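Local atomic coordinates of cytochrome P450 (PDB entry 6G5O), a protein that belongs to the cytochrome P450 family of haem-containing proteins and carries a bound protoporphyrin IX containing Fe. Residues Asp8-Ala13 / Asp367-Lys372; Thr47-Ala52 / Glu74-Val79; Ser119-Thr124 / Asn377-Phe382. One frame throughout, in Å; residues are numbered along the deposited sequence.

Contact 1 of 3, residues Asp8-Ala13 / Asp367-Lys372; sequences DPFEKA and DHFQRK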
loop_
_atom_site.group_PDB
_atom_site.type_symbol
_atom_site.label_atom_id
_atom_site.label_comp_id
_atom_site.label_asym_id
_atom_site.label_seq_id
_atom_site.Cartn_x
_atom_site.Cartn_y
_atom_site.Cartn_z
ATOM N N ASP A 8 -17.858 3.312 4.826
ATOM C CA ASP A 8 -17.644 4.034 3.598
ATOM C C ASP A 8 -18.170 5.460 3.788
ATOM O O ASP A 8 -19.350 5.713 3.567
ATOM C CB ASP A 8 -18.386 3.308 2.453
ATOM C CG ASP A 8 -18.298 4.035 1.106
ATOM O OD1 ASP A 8 -17.359 4.801 0.889
ATOM O OD2 ASP A 8 -19.175 3.816 0.243
ATOM N N PRO A 9 -17.287 6.411 4.149
ATOM C CA PRO A 9 -17.759 7.800 4.314
ATOM C C PRO A 9 -18.116 8.510 3.018
ATOM O O PRO A 9 -18.604 9.626 3.076
ATOM C CB PRO A 9 -16.532 8.500 4.893
ATOM C CG PRO A 9 -15.401 7.794 4.224
ATOM C CD PRO A 9 -15.815 6.335 4.262
ATOM N N PHE A 10 -17.823 7.908 1.866
ATOM C CA PHE A 10 -17.977 8.598 0.556
ATOM C C PHE A 10 -19.307 8.363 -0.153
ATOM O O PHE A 10 -19.531 8.892 -1.262
ATOM C CB PHE A 10 -16.843 8.155 -0.391
ATOM C CG PHE A 10 -15.474 8.320 0.187
ATOM C CD1 PHE A 10 -14.858 9.565 0.174
ATOM C CD2 PHE A 10 -14.810 7.243 0.760
ATOM C CE1 PHE A 10 -13.599 9.732 0.722
ATOM C CE2 PHE A 10 -13.551 7.403 1.308
ATOM C CZ PHE A 10 -12.944 8.656 1.294
ATOM N N GLU A 11 -20.176 7.567 0.471
ATOM C CA GLU A 11 -21.378 7.019 -0.192
ATOM C C GLU A 11 -22.375 8.028 -0.743
ATOM O O GLU A 11 -22.734 7.963 -1.924
ATOM C CB GLU A 11 -22.119 6.101 0.769
ATOM C CG GLU A 11 -23.257 5.333 0.127
ATOM C CD GLU A 11 -23.878 4.313 1.099
ATOM O OE1 GLU A 11 -23.198 3.847 2.048
ATOM O OE2 GLU A 11 -25.059 3.959 0.936
ATOM N N LYS A 12 -22.849 8.936 0.119
ATOM C CA LYS A 12 -23.785 9.953 -0.301
ATOM C C LYS A 12 -23.156 10.742 -1.429
ATOM O O LYS A 12 -23.734 10.858 -2.491
ATOM C CB LYS A 12 -24.211 10.885 0.852
ATOM C CG LYS A 12 -25.395 11.810 0.491
ATOM C CD LYS A 12 -26.076 12.442 1.705
ATOM N N ALA A 13 -21.962 11.263 -1.238
ATOM C CA ALA A 13 -21.377 12.106 -2.295
ATOM C C ALA A 13 -21.143 11.367 -3.630
ATOM O O ALA A 13 -21.293 11.961 -4.705
ATOM C CB ALA A 13 -20.083 12.734 -1.796
ATOM N N ASP A 367 -11.240 16.330 5.435
ATOM C CA ASP A 367 -12.157 17.487 5.459
ATOM C C ASP A 367 -13.623 17.042 5.706
ATOM O O ASP A 367 -13.968 16.674 6.826
ATOM C CB ASP A 367 -11.971 18.368 4.200
ATOM C CG ASP A 367 -11.997 19.861 4.507
ATOM O OD1 ASP A 367 -12.581 20.272 5.547
ATOM O OD2 ASP A 367 -11.420 20.643 3.705
ATOM N N HIS A 368 -14.476 17.032 4.685
ATOM C CA HIS A 368 -15.862 16.611 4.886
ATOM C C HIS A 368 -15.986 15.087 5.119
ATOM O O HIS A 368 -17.046 14.590 5.531
ATOM C CB HIS A 368 -16.732 17.091 3.716
ATOM C CG HIS A 368 -16.598 18.563 3.434
ATOM N ND1 HIS A 368 -16.995 19.536 4.330
ATOM C CD2 HIS A 368 -16.101 19.223 2.362
ATOM C CE1 HIS A 368 -16.745 20.732 3.822
ATOM N NE2 HIS A 368 -16.208 20.569 2.624
ATOM N N PHE A 369 -14.907 14.346 4.857
ATOM C CA PHE A 369 -14.917 12.904 5.046
ATOM C C PHE A 369 -13.907 12.499 6.096
ATOM O O PHE A 369 -12.800 13.031 6.173
ATOM C CB PHE A 369 -14.597 12.173 3.758
ATOM C CG PHE A 369 -15.375 12.651 2.556
ATOM C CD1 PHE A 369 -16.685 12.249 2.355
ATOM C CD2 PHE A 369 -14.781 13.462 1.601
ATOM C CE1 PHE A 369 -17.397 12.683 1.246
ATOM C CE2 PHE A 369 -15.485 13.871 0.477
ATOM C CZ PHE A 369 -16.794 13.474 0.299
ATOM N N GLN A 370 -14.328 11.551 6.913
ATOM C CA GLN A 370 -13.526 11.039 7.988
ATOM C C GLN A 370 -13.496 9.533 7.743
ATOM O O GLN A 370 -14.541 8.874 7.760
ATOM C CB GLN A 370 -14.168 11.394 9.346
ATOM C CG GLN A 370 -14.322 12.905 9.602
ATOM C CD GLN A 370 -12.990 13.635 9.764
ATOM O OE1 GLN A 370 -12.247 13.359 10.707
ATOM N NE2 GLN A 370 -12.683 14.567 8.850
ATOM N N ARG A 371 -12.303 8.995 7.489
ATOM C CA ARG A 371 -12.166 7.625 6.975
ATOM C C ARG A 371 -11.340 6.741 7.848
ATOM O O ARG A 371 -10.146 6.940 7.973
ATOM C CB ARG A 371 -11.522 7.621 5.581
ATOM C CG ARG A 371 -11.779 6.279 4.888
ATOM C CD ARG A 371 -10.665 5.699 4.061
ATOM N NE ARG A 371 -11.053 4.340 3.667
ATOM C CZ ARG A 371 -10.215 3.412 3.236
ATOM N NH1 ARG A 371 -8.905 3.674 3.099
ATOM N NH2 ARG A 371 -10.689 2.221 2.943
ATOM N N LYS A 372 -11.953 5.725 8.423
ATOM C CA LYS A 372 -11.188 4.738 9.131
ATOM C C LYS A 372 -10.317 3.946 8.157
ATOM O O LYS A 372 -10.844 3.271 7.254
ATOM C CB LYS A 372 -12.115 3.800 9.863
ATOM C CG LYS A 372 -11.401 2.718 10.656
ATOM C CD LYS A 372 -12.438 1.953 11.491
ATOM C CE LYS A 372 -11.867 0.760 12.250
ATOM N NZ LYS A 372 -12.903 -0.063 12.926
#
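An N-terminal turn packed on one end of a long strand joins the two ends of this P450 chain: the type I beta turn D8-E11, which runs into the short helix 11-16, lies against the start of strand 369-384. No hydrogen bond links the two segments; the contact is apolar. At its centre is F369, whose CG lies anti to its carbonyl carbon (chi1 -48°), pointing the ring at the turn. CD1 of F10 stands over the middle of one face of this ring, and its neighbour CE1 comes to 3.9 Å from F369 CG. The two rings meet obliquely, with centroids 5.0 Å apart and planes inclined at 42°. The F369 ring is also met at its rim: the carbonyl oxygen P9 O lies 3.3 Å from F369 CD1, and the methyl of A13, from the first turn of the helix, touches F369 CZ in the ring plane. Further along the strand, the ring of P9 crosses the aliphatic part of R371 obliquely, CG against CG, while P9 CB rests on the carbonyl oxygen Q370 O. F10 CE2 meets the same R371 methylene. Beyond that methylene the R371 chain bends at chi2 (-142°) and carries the guanidinium away to T268 OG1 and the carbonyl oxygens of F264 and S265, so its polar end is hydrogen-bonded outside the contact. M31 of strand 29-32 touches the side chains of both phenylalanines. The turn itself is pinned by its first residue, D8, whose OD2 forms a salt bridge with R14. In the capping bond, F10 N donates to D8 OD1 over 3.3 Å, reaching that oxygen from above the carboxylate plane.

Contact 2 of 3, residues Thr47-Ala52 / Glu74-Val79; sequences TFQSGA and EVDPPV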
loop_
_atom_site.group_PDB
_atom_site.type_symbol
_atom_site.label_atom_id
_atom_site.label_comp_id
_atom_site.label_asym_id
_atom_site.label_seq_id
_atom_site.Cartn_x
_atom_site.Cartn_y
_atom_site.Cartn_z
ATOM N N THR A 47 -4.143 14.374 -19.599
ATOM C CA THR A 47 -4.950 15.332 -18.855
ATOM C C THR A 47 -4.643 15.301 -17.348
ATOM O O THR A 47 -4.548 16.349 -16.717
ATOM C CB THR A 47 -6.432 15.071 -19.083
ATOM O OG1 THR A 47 -6.719 15.055 -20.488
ATOM C CG2 THR A 47 -7.272 16.108 -18.384
ATOM N N PHE A 48 -4.488 14.108 -16.771
ATOM C CA PHE A 48 -4.225 13.971 -15.321
ATOM C C PHE A 48 -2.811 13.384 -15.072
ATOM O O PHE A 48 -2.610 12.138 -15.042
ATOM C CB PHE A 48 -5.323 13.101 -14.673
ATOM C CG PHE A 48 -6.725 13.551 -14.989
ATOM C CD1 PHE A 48 -7.276 14.653 -14.330
ATOM C CD2 PHE A 48 -7.499 12.874 -15.925
ATOM C CE1 PHE A 48 -8.563 15.076 -14.620
ATOM C CE2 PHE A 48 -8.795 13.273 -16.212
ATOM C CZ PHE A 48 -9.325 14.382 -15.566
ATOM N N GLN A 49 -1.837 14.287 -14.917
ATOM C CA GLN A 49 -0.435 13.911 -14.966
ATOM C C GLN A 49 0.125 13.523 -13.600
ATOM O O GLN A 49 -0.384 13.989 -12.566
ATOM C CB GLN A 49 0.393 15.024 -15.609
ATOM C CG GLN A 49 1.087 15.974 -14.655
ATOM C CD GLN A 49 1.836 17.096 -15.399
ATOM O OE1 GLN A 49 2.268 16.948 -16.555
ATOM N NE2 GLN A 49 1.962 18.219 -14.744
ATOM N N SER A 50 1.147 12.654 -13.603
ATOM C CA SER A 50 1.911 12.325 -12.382
ATOM C C SER A 50 3.276 13.030 -12.338
ATOM O O SER A 50 3.887 13.173 -11.260
ATOM C CB SER A 50 2.106 10.797 -12.238
ATOM O OG SER A 50 0.860 10.146 -12.140
ATOM N N GLY A 51 3.716 13.502 -13.499
ATOM C CA GLY A 51 5.021 14.152 -13.643
ATOM C C GLY A 51 5.074 15.589 -13.156
ATOM O O GLY A 51 5.510 16.457 -13.877
ATOM N N ALA A 52 4.651 15.825 -11.918
ATOM C CA ALA A 52 4.586 17.155 -11.373
ATOM C C ALA A 52 5.839 17.501 -10.540
ATOM O O ALA A 52 6.765 16.720 -10.428
ATOM C CB ALA A 52 3.333 17.289 -10.516
ATOM N N GLU A 74 6.501 9.475 -10.098
ATOM C CA GLU A 74 6.317 10.887 -10.470
ATOM C C GLU A 74 6.846 11.102 -11.858
ATOM O O GLU A 74 7.499 12.098 -12.135
ATOM C CB GLU A 74 7.005 11.823 -9.429
ATOM C CG GLU A 74 6.121 12.025 -8.203
ATOM C CD GLU A 74 6.757 12.637 -6.951
ATOM O OE1 GLU A 74 7.985 12.507 -6.726
ATOM O OE2 GLU A 74 5.960 13.220 -6.138
ATOM N N VAL A 75 6.567 10.154 -12.740
ATOM C CA VAL A 75 7.010 10.226 -14.134
ATOM C C VAL A 75 5.865 9.761 -15.022
ATOM O O VAL A 75 5.159 8.803 -14.672
ATOM C CB VAL A 75 8.277 9.358 -14.390
ATOM C CG1 VAL A 75 8.743 9.510 -15.817
ATOM C CG2 VAL A 75 9.419 9.755 -13.463
ATOM N N ASP A 76 5.705 10.420 -16.169
ATOM C CA ASP A 76 4.648 10.119 -17.113
ATOM C C ASP A 76 5.218 9.338 -18.269
ATOM O O ASP A 76 6.409 9.404 -18.531
ATOM C CB ASP A 76 4.014 11.399 -17.671
ATOM C CG ASP A 76 3.124 12.128 -16.659
ATOM O OD1 ASP A 76 2.134 11.502 -16.139
ATOM O OD2 ASP A 76 3.383 13.349 -16.402
ATOM N N PRO A 77 4.365 8.567 -18.971
ATOM C CA PRO A 77 4.785 7.939 -20.211
ATOM C C PRO A 77 5.173 9.005 -21.224
ATOM O O PRO A 77 4.754 10.148 -21.063
ATOM C CB PRO A 77 3.524 7.216 -20.686
ATOM C CG PRO A 77 2.748 6.970 -19.463
ATOM C CD PRO A 77 3.017 8.143 -18.578
ATOM N N PRO A 78 5.971 8.653 -22.233
ATOM C CA PRO A 78 6.564 7.294 -22.408
ATOM C C PRO A 78 7.789 6.968 -21.527
ATOM O O PRO A 78 8.216 5.826 -21.487
ATOM C CB PRO A 78 7.007 7.308 -23.867
ATOM C CG PRO A 78 7.369 8.760 -24.102
ATOM C CD PRO A 78 6.367 9.568 -23.316
ATOM N N VAL A 79 8.372 7.972 -20.879
ATOM C CA VAL A 79 9.550 7.790 -20.073
ATOM C C VAL A 79 9.266 6.849 -18.873
ATOM O O VAL A 79 10.124 6.064 -18.490
ATOM C CB VAL A 79 10.080 9.148 -19.604
ATOM C CG1 VAL A 79 11.246 8.956 -18.643
ATOM C CG2 VAL A 79 10.580 9.970 -20.826
HETATM O O HOH W 1 -0.319 9.933 -14.238
#
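The carboxylate of D76 grips two successive backbone amides of the chain leaving strand 48-49, each of its oxygens taking one of them. S50 N donates to D76 OD1 over 3.0 Å along an almost straight line (172°), meeting the syn lone pair of that oxygen. G51 N reaches D76 OD2 at 2.9 Å, but the bond is bent to 137° and arrives from above the carboxylate plane. With CG anti to its carbonyl carbon (chi1 -73°), D76 swings both oxygens to these amides, and Q49 CB packs 3.5 Å from D76 OD2. A water bridges the carbonyl oxygen F48 O and S50 OG and lies within a weak bond of D76 OD1, tying strand end, hydroxyl and carboxylate together. G51 centres an inverse gamma turn, closed by a weak bond from A52 N to S50 O. That same carbonyl oxygen receives a CA-H...O contact from E74 CA, and G51 CA returns one to E74 O at 3.6 Å. The E74 carboxylate is satisfied elsewhere: OE1 by Q70 N, OE2 by G55 N and a salt bridge to R66, while R69 NH1 serves the carbonyl oxygens of both A52 and E74. Strand 48-49 is an outer strand of the mixed sheet beside strand 270-274, and residues 74-79 lead from the loop into helix 79-92.

Contact 3 of 3, residues Ser119-Thr124 / Asn377-Phe382; sequences SVEVVT and NIQIKF
E121 closes both a helix and a strand pairing with one carboxylate. Its OE2 accepts from two amides: I378 N of the facing strand, at 3.0 Å on the anti lone pair, and V123 N, from above the carboxylate plane. OE1 takes T124 N at 2.9 Å, so E121, at the N-cap position, caps the first turn of helix 122-139 while holding the strand beside it. A side chain anti to the backbone N and then bent at chi2 (-75°) places both oxygens there. It crosses the N377 side chain at about a right angle, E121 OE2 lying 3.4 Å from N377 CB. The backbone ladder continues the join. V122 N donates to I378 O nearly along the C=O axis, and V120 and I380 form a hydrogen-bonded antiparallel pair, with I380 N to V120 O at 3.0 Å and V120 N to I380 O at 3.1 Å. On the face of the sheet that carries V120 and I380, the packing is apolar: V122 CG2 lies 3.7 Å from I380 CG1 and also approaches the edge of the F382 ring, while V122 CB meets I378 CG2. T230 and I233 of helix 223-238 cover this side, and F354 meets F382 edge-to-face. On the other face S119, E121, Q379 and K381 line up. Strand 119-121, which links helices 97-117 and 122-139, thus forms one margin of a three-stranded antiparallel sheet built on the C-terminal strand, an arrangement familiar from the P450 fold.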
loop_
_atom_site.group_PDB
_atom_site.type_symbol
_atom_site.label_atom_id
_atom_site.label_comp_id
_atom_site.label_asym_id
_atom_site.label_seq_id
_atom_site.Cartn_x
_atom_site.Cartn_y
_atom_site.Cartn_z
ATOM N N SER A 119 -1.134 -12.404 24.277
ATOM C CA SER A 119 -1.727 -11.142 23.868
ATOM C C SER A 119 -0.646 -10.116 23.460
ATOM O O SER A 119 0.354 -9.979 24.154
ATOM C CB SER A 119 -2.540 -10.591 25.015
ATOM O OG SER A 119 -2.874 -9.227 24.794
ATOM N N VAL A 120 -0.864 -9.410 22.343
ATOM C CA VAL A 120 0.105 -8.446 21.810
ATOM C C VAL A 120 -0.551 -7.220 21.241
ATOM O O VAL A 120 -1.729 -7.225 20.916
ATOM C CB VAL A 120 0.997 -9.053 20.700
ATOM C CG1 VAL A 120 1.973 -10.069 21.276
ATOM C CG2 VAL A 120 0.173 -9.721 19.606
ATOM N N GLU A 121 0.212 -6.150 21.149
ATOM C CA GLU A 121 -0.265 -4.981 20.466
ATOM C C GLU A 121 0.086 -5.206 18.982
ATOM O O GLU A 121 1.245 -5.126 18.601
ATOM C CB GLU A 121 0.348 -3.689 21.032
ATOM C CG GLU A 121 -0.436 -2.436 20.628
ATOM C CD GLU A 121 -0.180 -2.047 19.172
ATOM O OE1 GLU A 121 0.986 -1.750 18.828
ATOM O OE2 GLU A 121 -1.136 -2.049 18.363
ATOM N N VAL A 122 -0.930 -5.466 18.159
ATOM C CA VAL A 122 -0.721 -5.904 16.766
ATOM C C VAL A 122 0.030 -4.900 15.880
ATOM O O VAL A 122 0.920 -5.287 15.139
ATOM C CB VAL A 122 -2.051 -6.293 16.102
ATOM C CG1 VAL A 122 -1.874 -6.580 14.610
ATOM C CG2 VAL A 122 -2.622 -7.524 16.791
ATOM N N VAL A 123 -0.307 -3.625 15.958
ATOM C CA VAL A 123 0.297 -2.653 15.052
ATOM C C VAL A 123 1.831 -2.623 15.132
ATOM O O VAL A 123 2.501 -2.783 14.098
ATOM C CB VAL A 123 -0.239 -1.241 15.269
ATOM C CG1 VAL A 123 0.455 -0.247 14.349
ATOM C CG2 VAL A 123 -1.705 -1.232 14.965
ATOM N N THR A 124 2.376 -2.446 16.346
ATOM C CA THR A 124 3.832 -2.346 16.563
ATOM C C THR A 124 4.541 -3.687 16.800
ATOM O O THR A 124 5.565 -3.968 16.163
ATOM C CB THR A 124 4.135 -1.373 17.711
ATOM O OG1 THR A 124 3.570 -0.112 17.368
ATOM C CG2 THR A 124 5.638 -1.185 17.929
ATOM N N ASN A 377 -3.522 1.491 17.453
ATOM C CA ASN A 377 -3.138 0.338 18.251
ATOM C C ASN A 377 -4.332 -0.585 18.427
ATOM O O ASN A 377 -5.456 -0.154 18.310
ATOM C CB ASN A 377 -2.552 0.782 19.627
ATOM C CG ASN A 377 -3.489 1.708 20.394
ATOM O OD1 ASN A 377 -3.531 2.942 20.161
ATOM N ND2 ASN A 377 -4.283 1.102 21.289
ATOM N N ILE A 378 -4.086 -1.867 18.665
ATOM C CA ILE A 378 -5.166 -2.809 18.898
ATOM C C ILE A 378 -4.541 -3.989 19.551
ATOM O O ILE A 378 -3.603 -4.562 18.999
ATOM C CB ILE A 378 -5.944 -3.227 17.604
ATOM C CG1 ILE A 378 -6.953 -4.353 17.898
ATOM C CG2 ILE A 378 -5.023 -3.657 16.466
ATOM C CD1 ILE A 378 -8.183 -4.338 17.009
ATOM N N GLN A 379 -5.063 -4.351 20.731
ATOM C CA GLN A 379 -4.509 -5.453 21.516
ATOM C C GLN A 379 -5.315 -6.660 21.177
ATOM O O GLN A 379 -6.533 -6.612 21.260
ATOM C CB GLN A 379 -4.638 -5.199 23.038
ATOM C CG GLN A 379 -3.522 -4.360 23.660
ATOM C CD GLN A 379 -2.233 -5.131 23.885
ATOM O OE1 GLN A 379 -2.226 -6.367 24.029
ATOM N NE2 GLN A 379 -1.136 -4.396 23.945
ATOM N N ILE A 380 -4.652 -7.760 20.836
ATOM C CA ILE A 380 -5.374 -8.946 20.448
ATOM C C ILE A 380 -4.739 -10.160 21.065
ATOM O O ILE A 380 -3.516 -10.283 21.095
ATOM C CB ILE A 380 -5.462 -9.108 18.896
ATOM C CG1 ILE A 380 -6.051 -7.838 18.263
ATOM C CG2 ILE A 380 -6.335 -10.297 18.527
ATOM C CD1 ILE A 380 -6.392 -7.944 16.794
ATOM N N LYS A 381 -5.600 -11.066 21.513
ATOM C CA LYS A 381 -5.198 -12.304 22.129
ATOM C C LYS A 381 -5.267 -13.372 21.053
ATOM O O LYS A 381 -6.266 -13.462 20.364
ATOM C CB LYS A 381 -6.200 -12.642 23.241
ATOM C CG LYS A 381 -5.951 -13.969 23.939
ATOM C CD LYS A 381 -5.351 -13.798 25.322
ATOM C CE LYS A 381 -5.826 -14.888 26.298
ATOM N NZ LYS A 381 -5.229 -16.229 26.036
ATOM N N PHE A 382 -4.234 -14.202 20.925
ATOM C CA PHE A 382 -4.220 -15.276 19.954
ATOM C C PHE A 382 -4.324 -16.563 20.750
ATOM O O PHE A 382 -3.424 -16.822 21.544
ATOM C CB PHE A 382 -2.883 -15.307 19.199
ATOM C CG PHE A 382 -2.688 -14.196 18.184
ATOM C CD1 PHE A 382 -3.006 -12.883 18.463
ATOM C CD2 PHE A 382 -2.135 -14.484 16.943
ATOM C CE1 PHE A 382 -2.802 -11.884 17.520
ATOM C CE2 PHE A 382 -1.902 -13.478 16.001
ATOM C CZ PHE A 382 -2.249 -12.178 16.293
#

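Strand 369-384 ties two of the three sites together: contact 1 uses its beginning and contact 3 its later part, with centres about 27 Å apart and nearest atoms about 8 Å apart. The same strand therefore receives the N-terminal turn at one end and strand 119-121 at the other, and along the chain the two pairings interleave. Contact 2 stands apart, closing over only a short span of chain; its centre lies about 28 Å from that of contact 1 and about 40 Å from that of contact 3, which is on the opposite side of the chain's centre. Relative to the haem, contact 2 is near, the S50 side chain lying about 5 Å from it, whereas the R371 side chain of contact 1 is about 9 Å away.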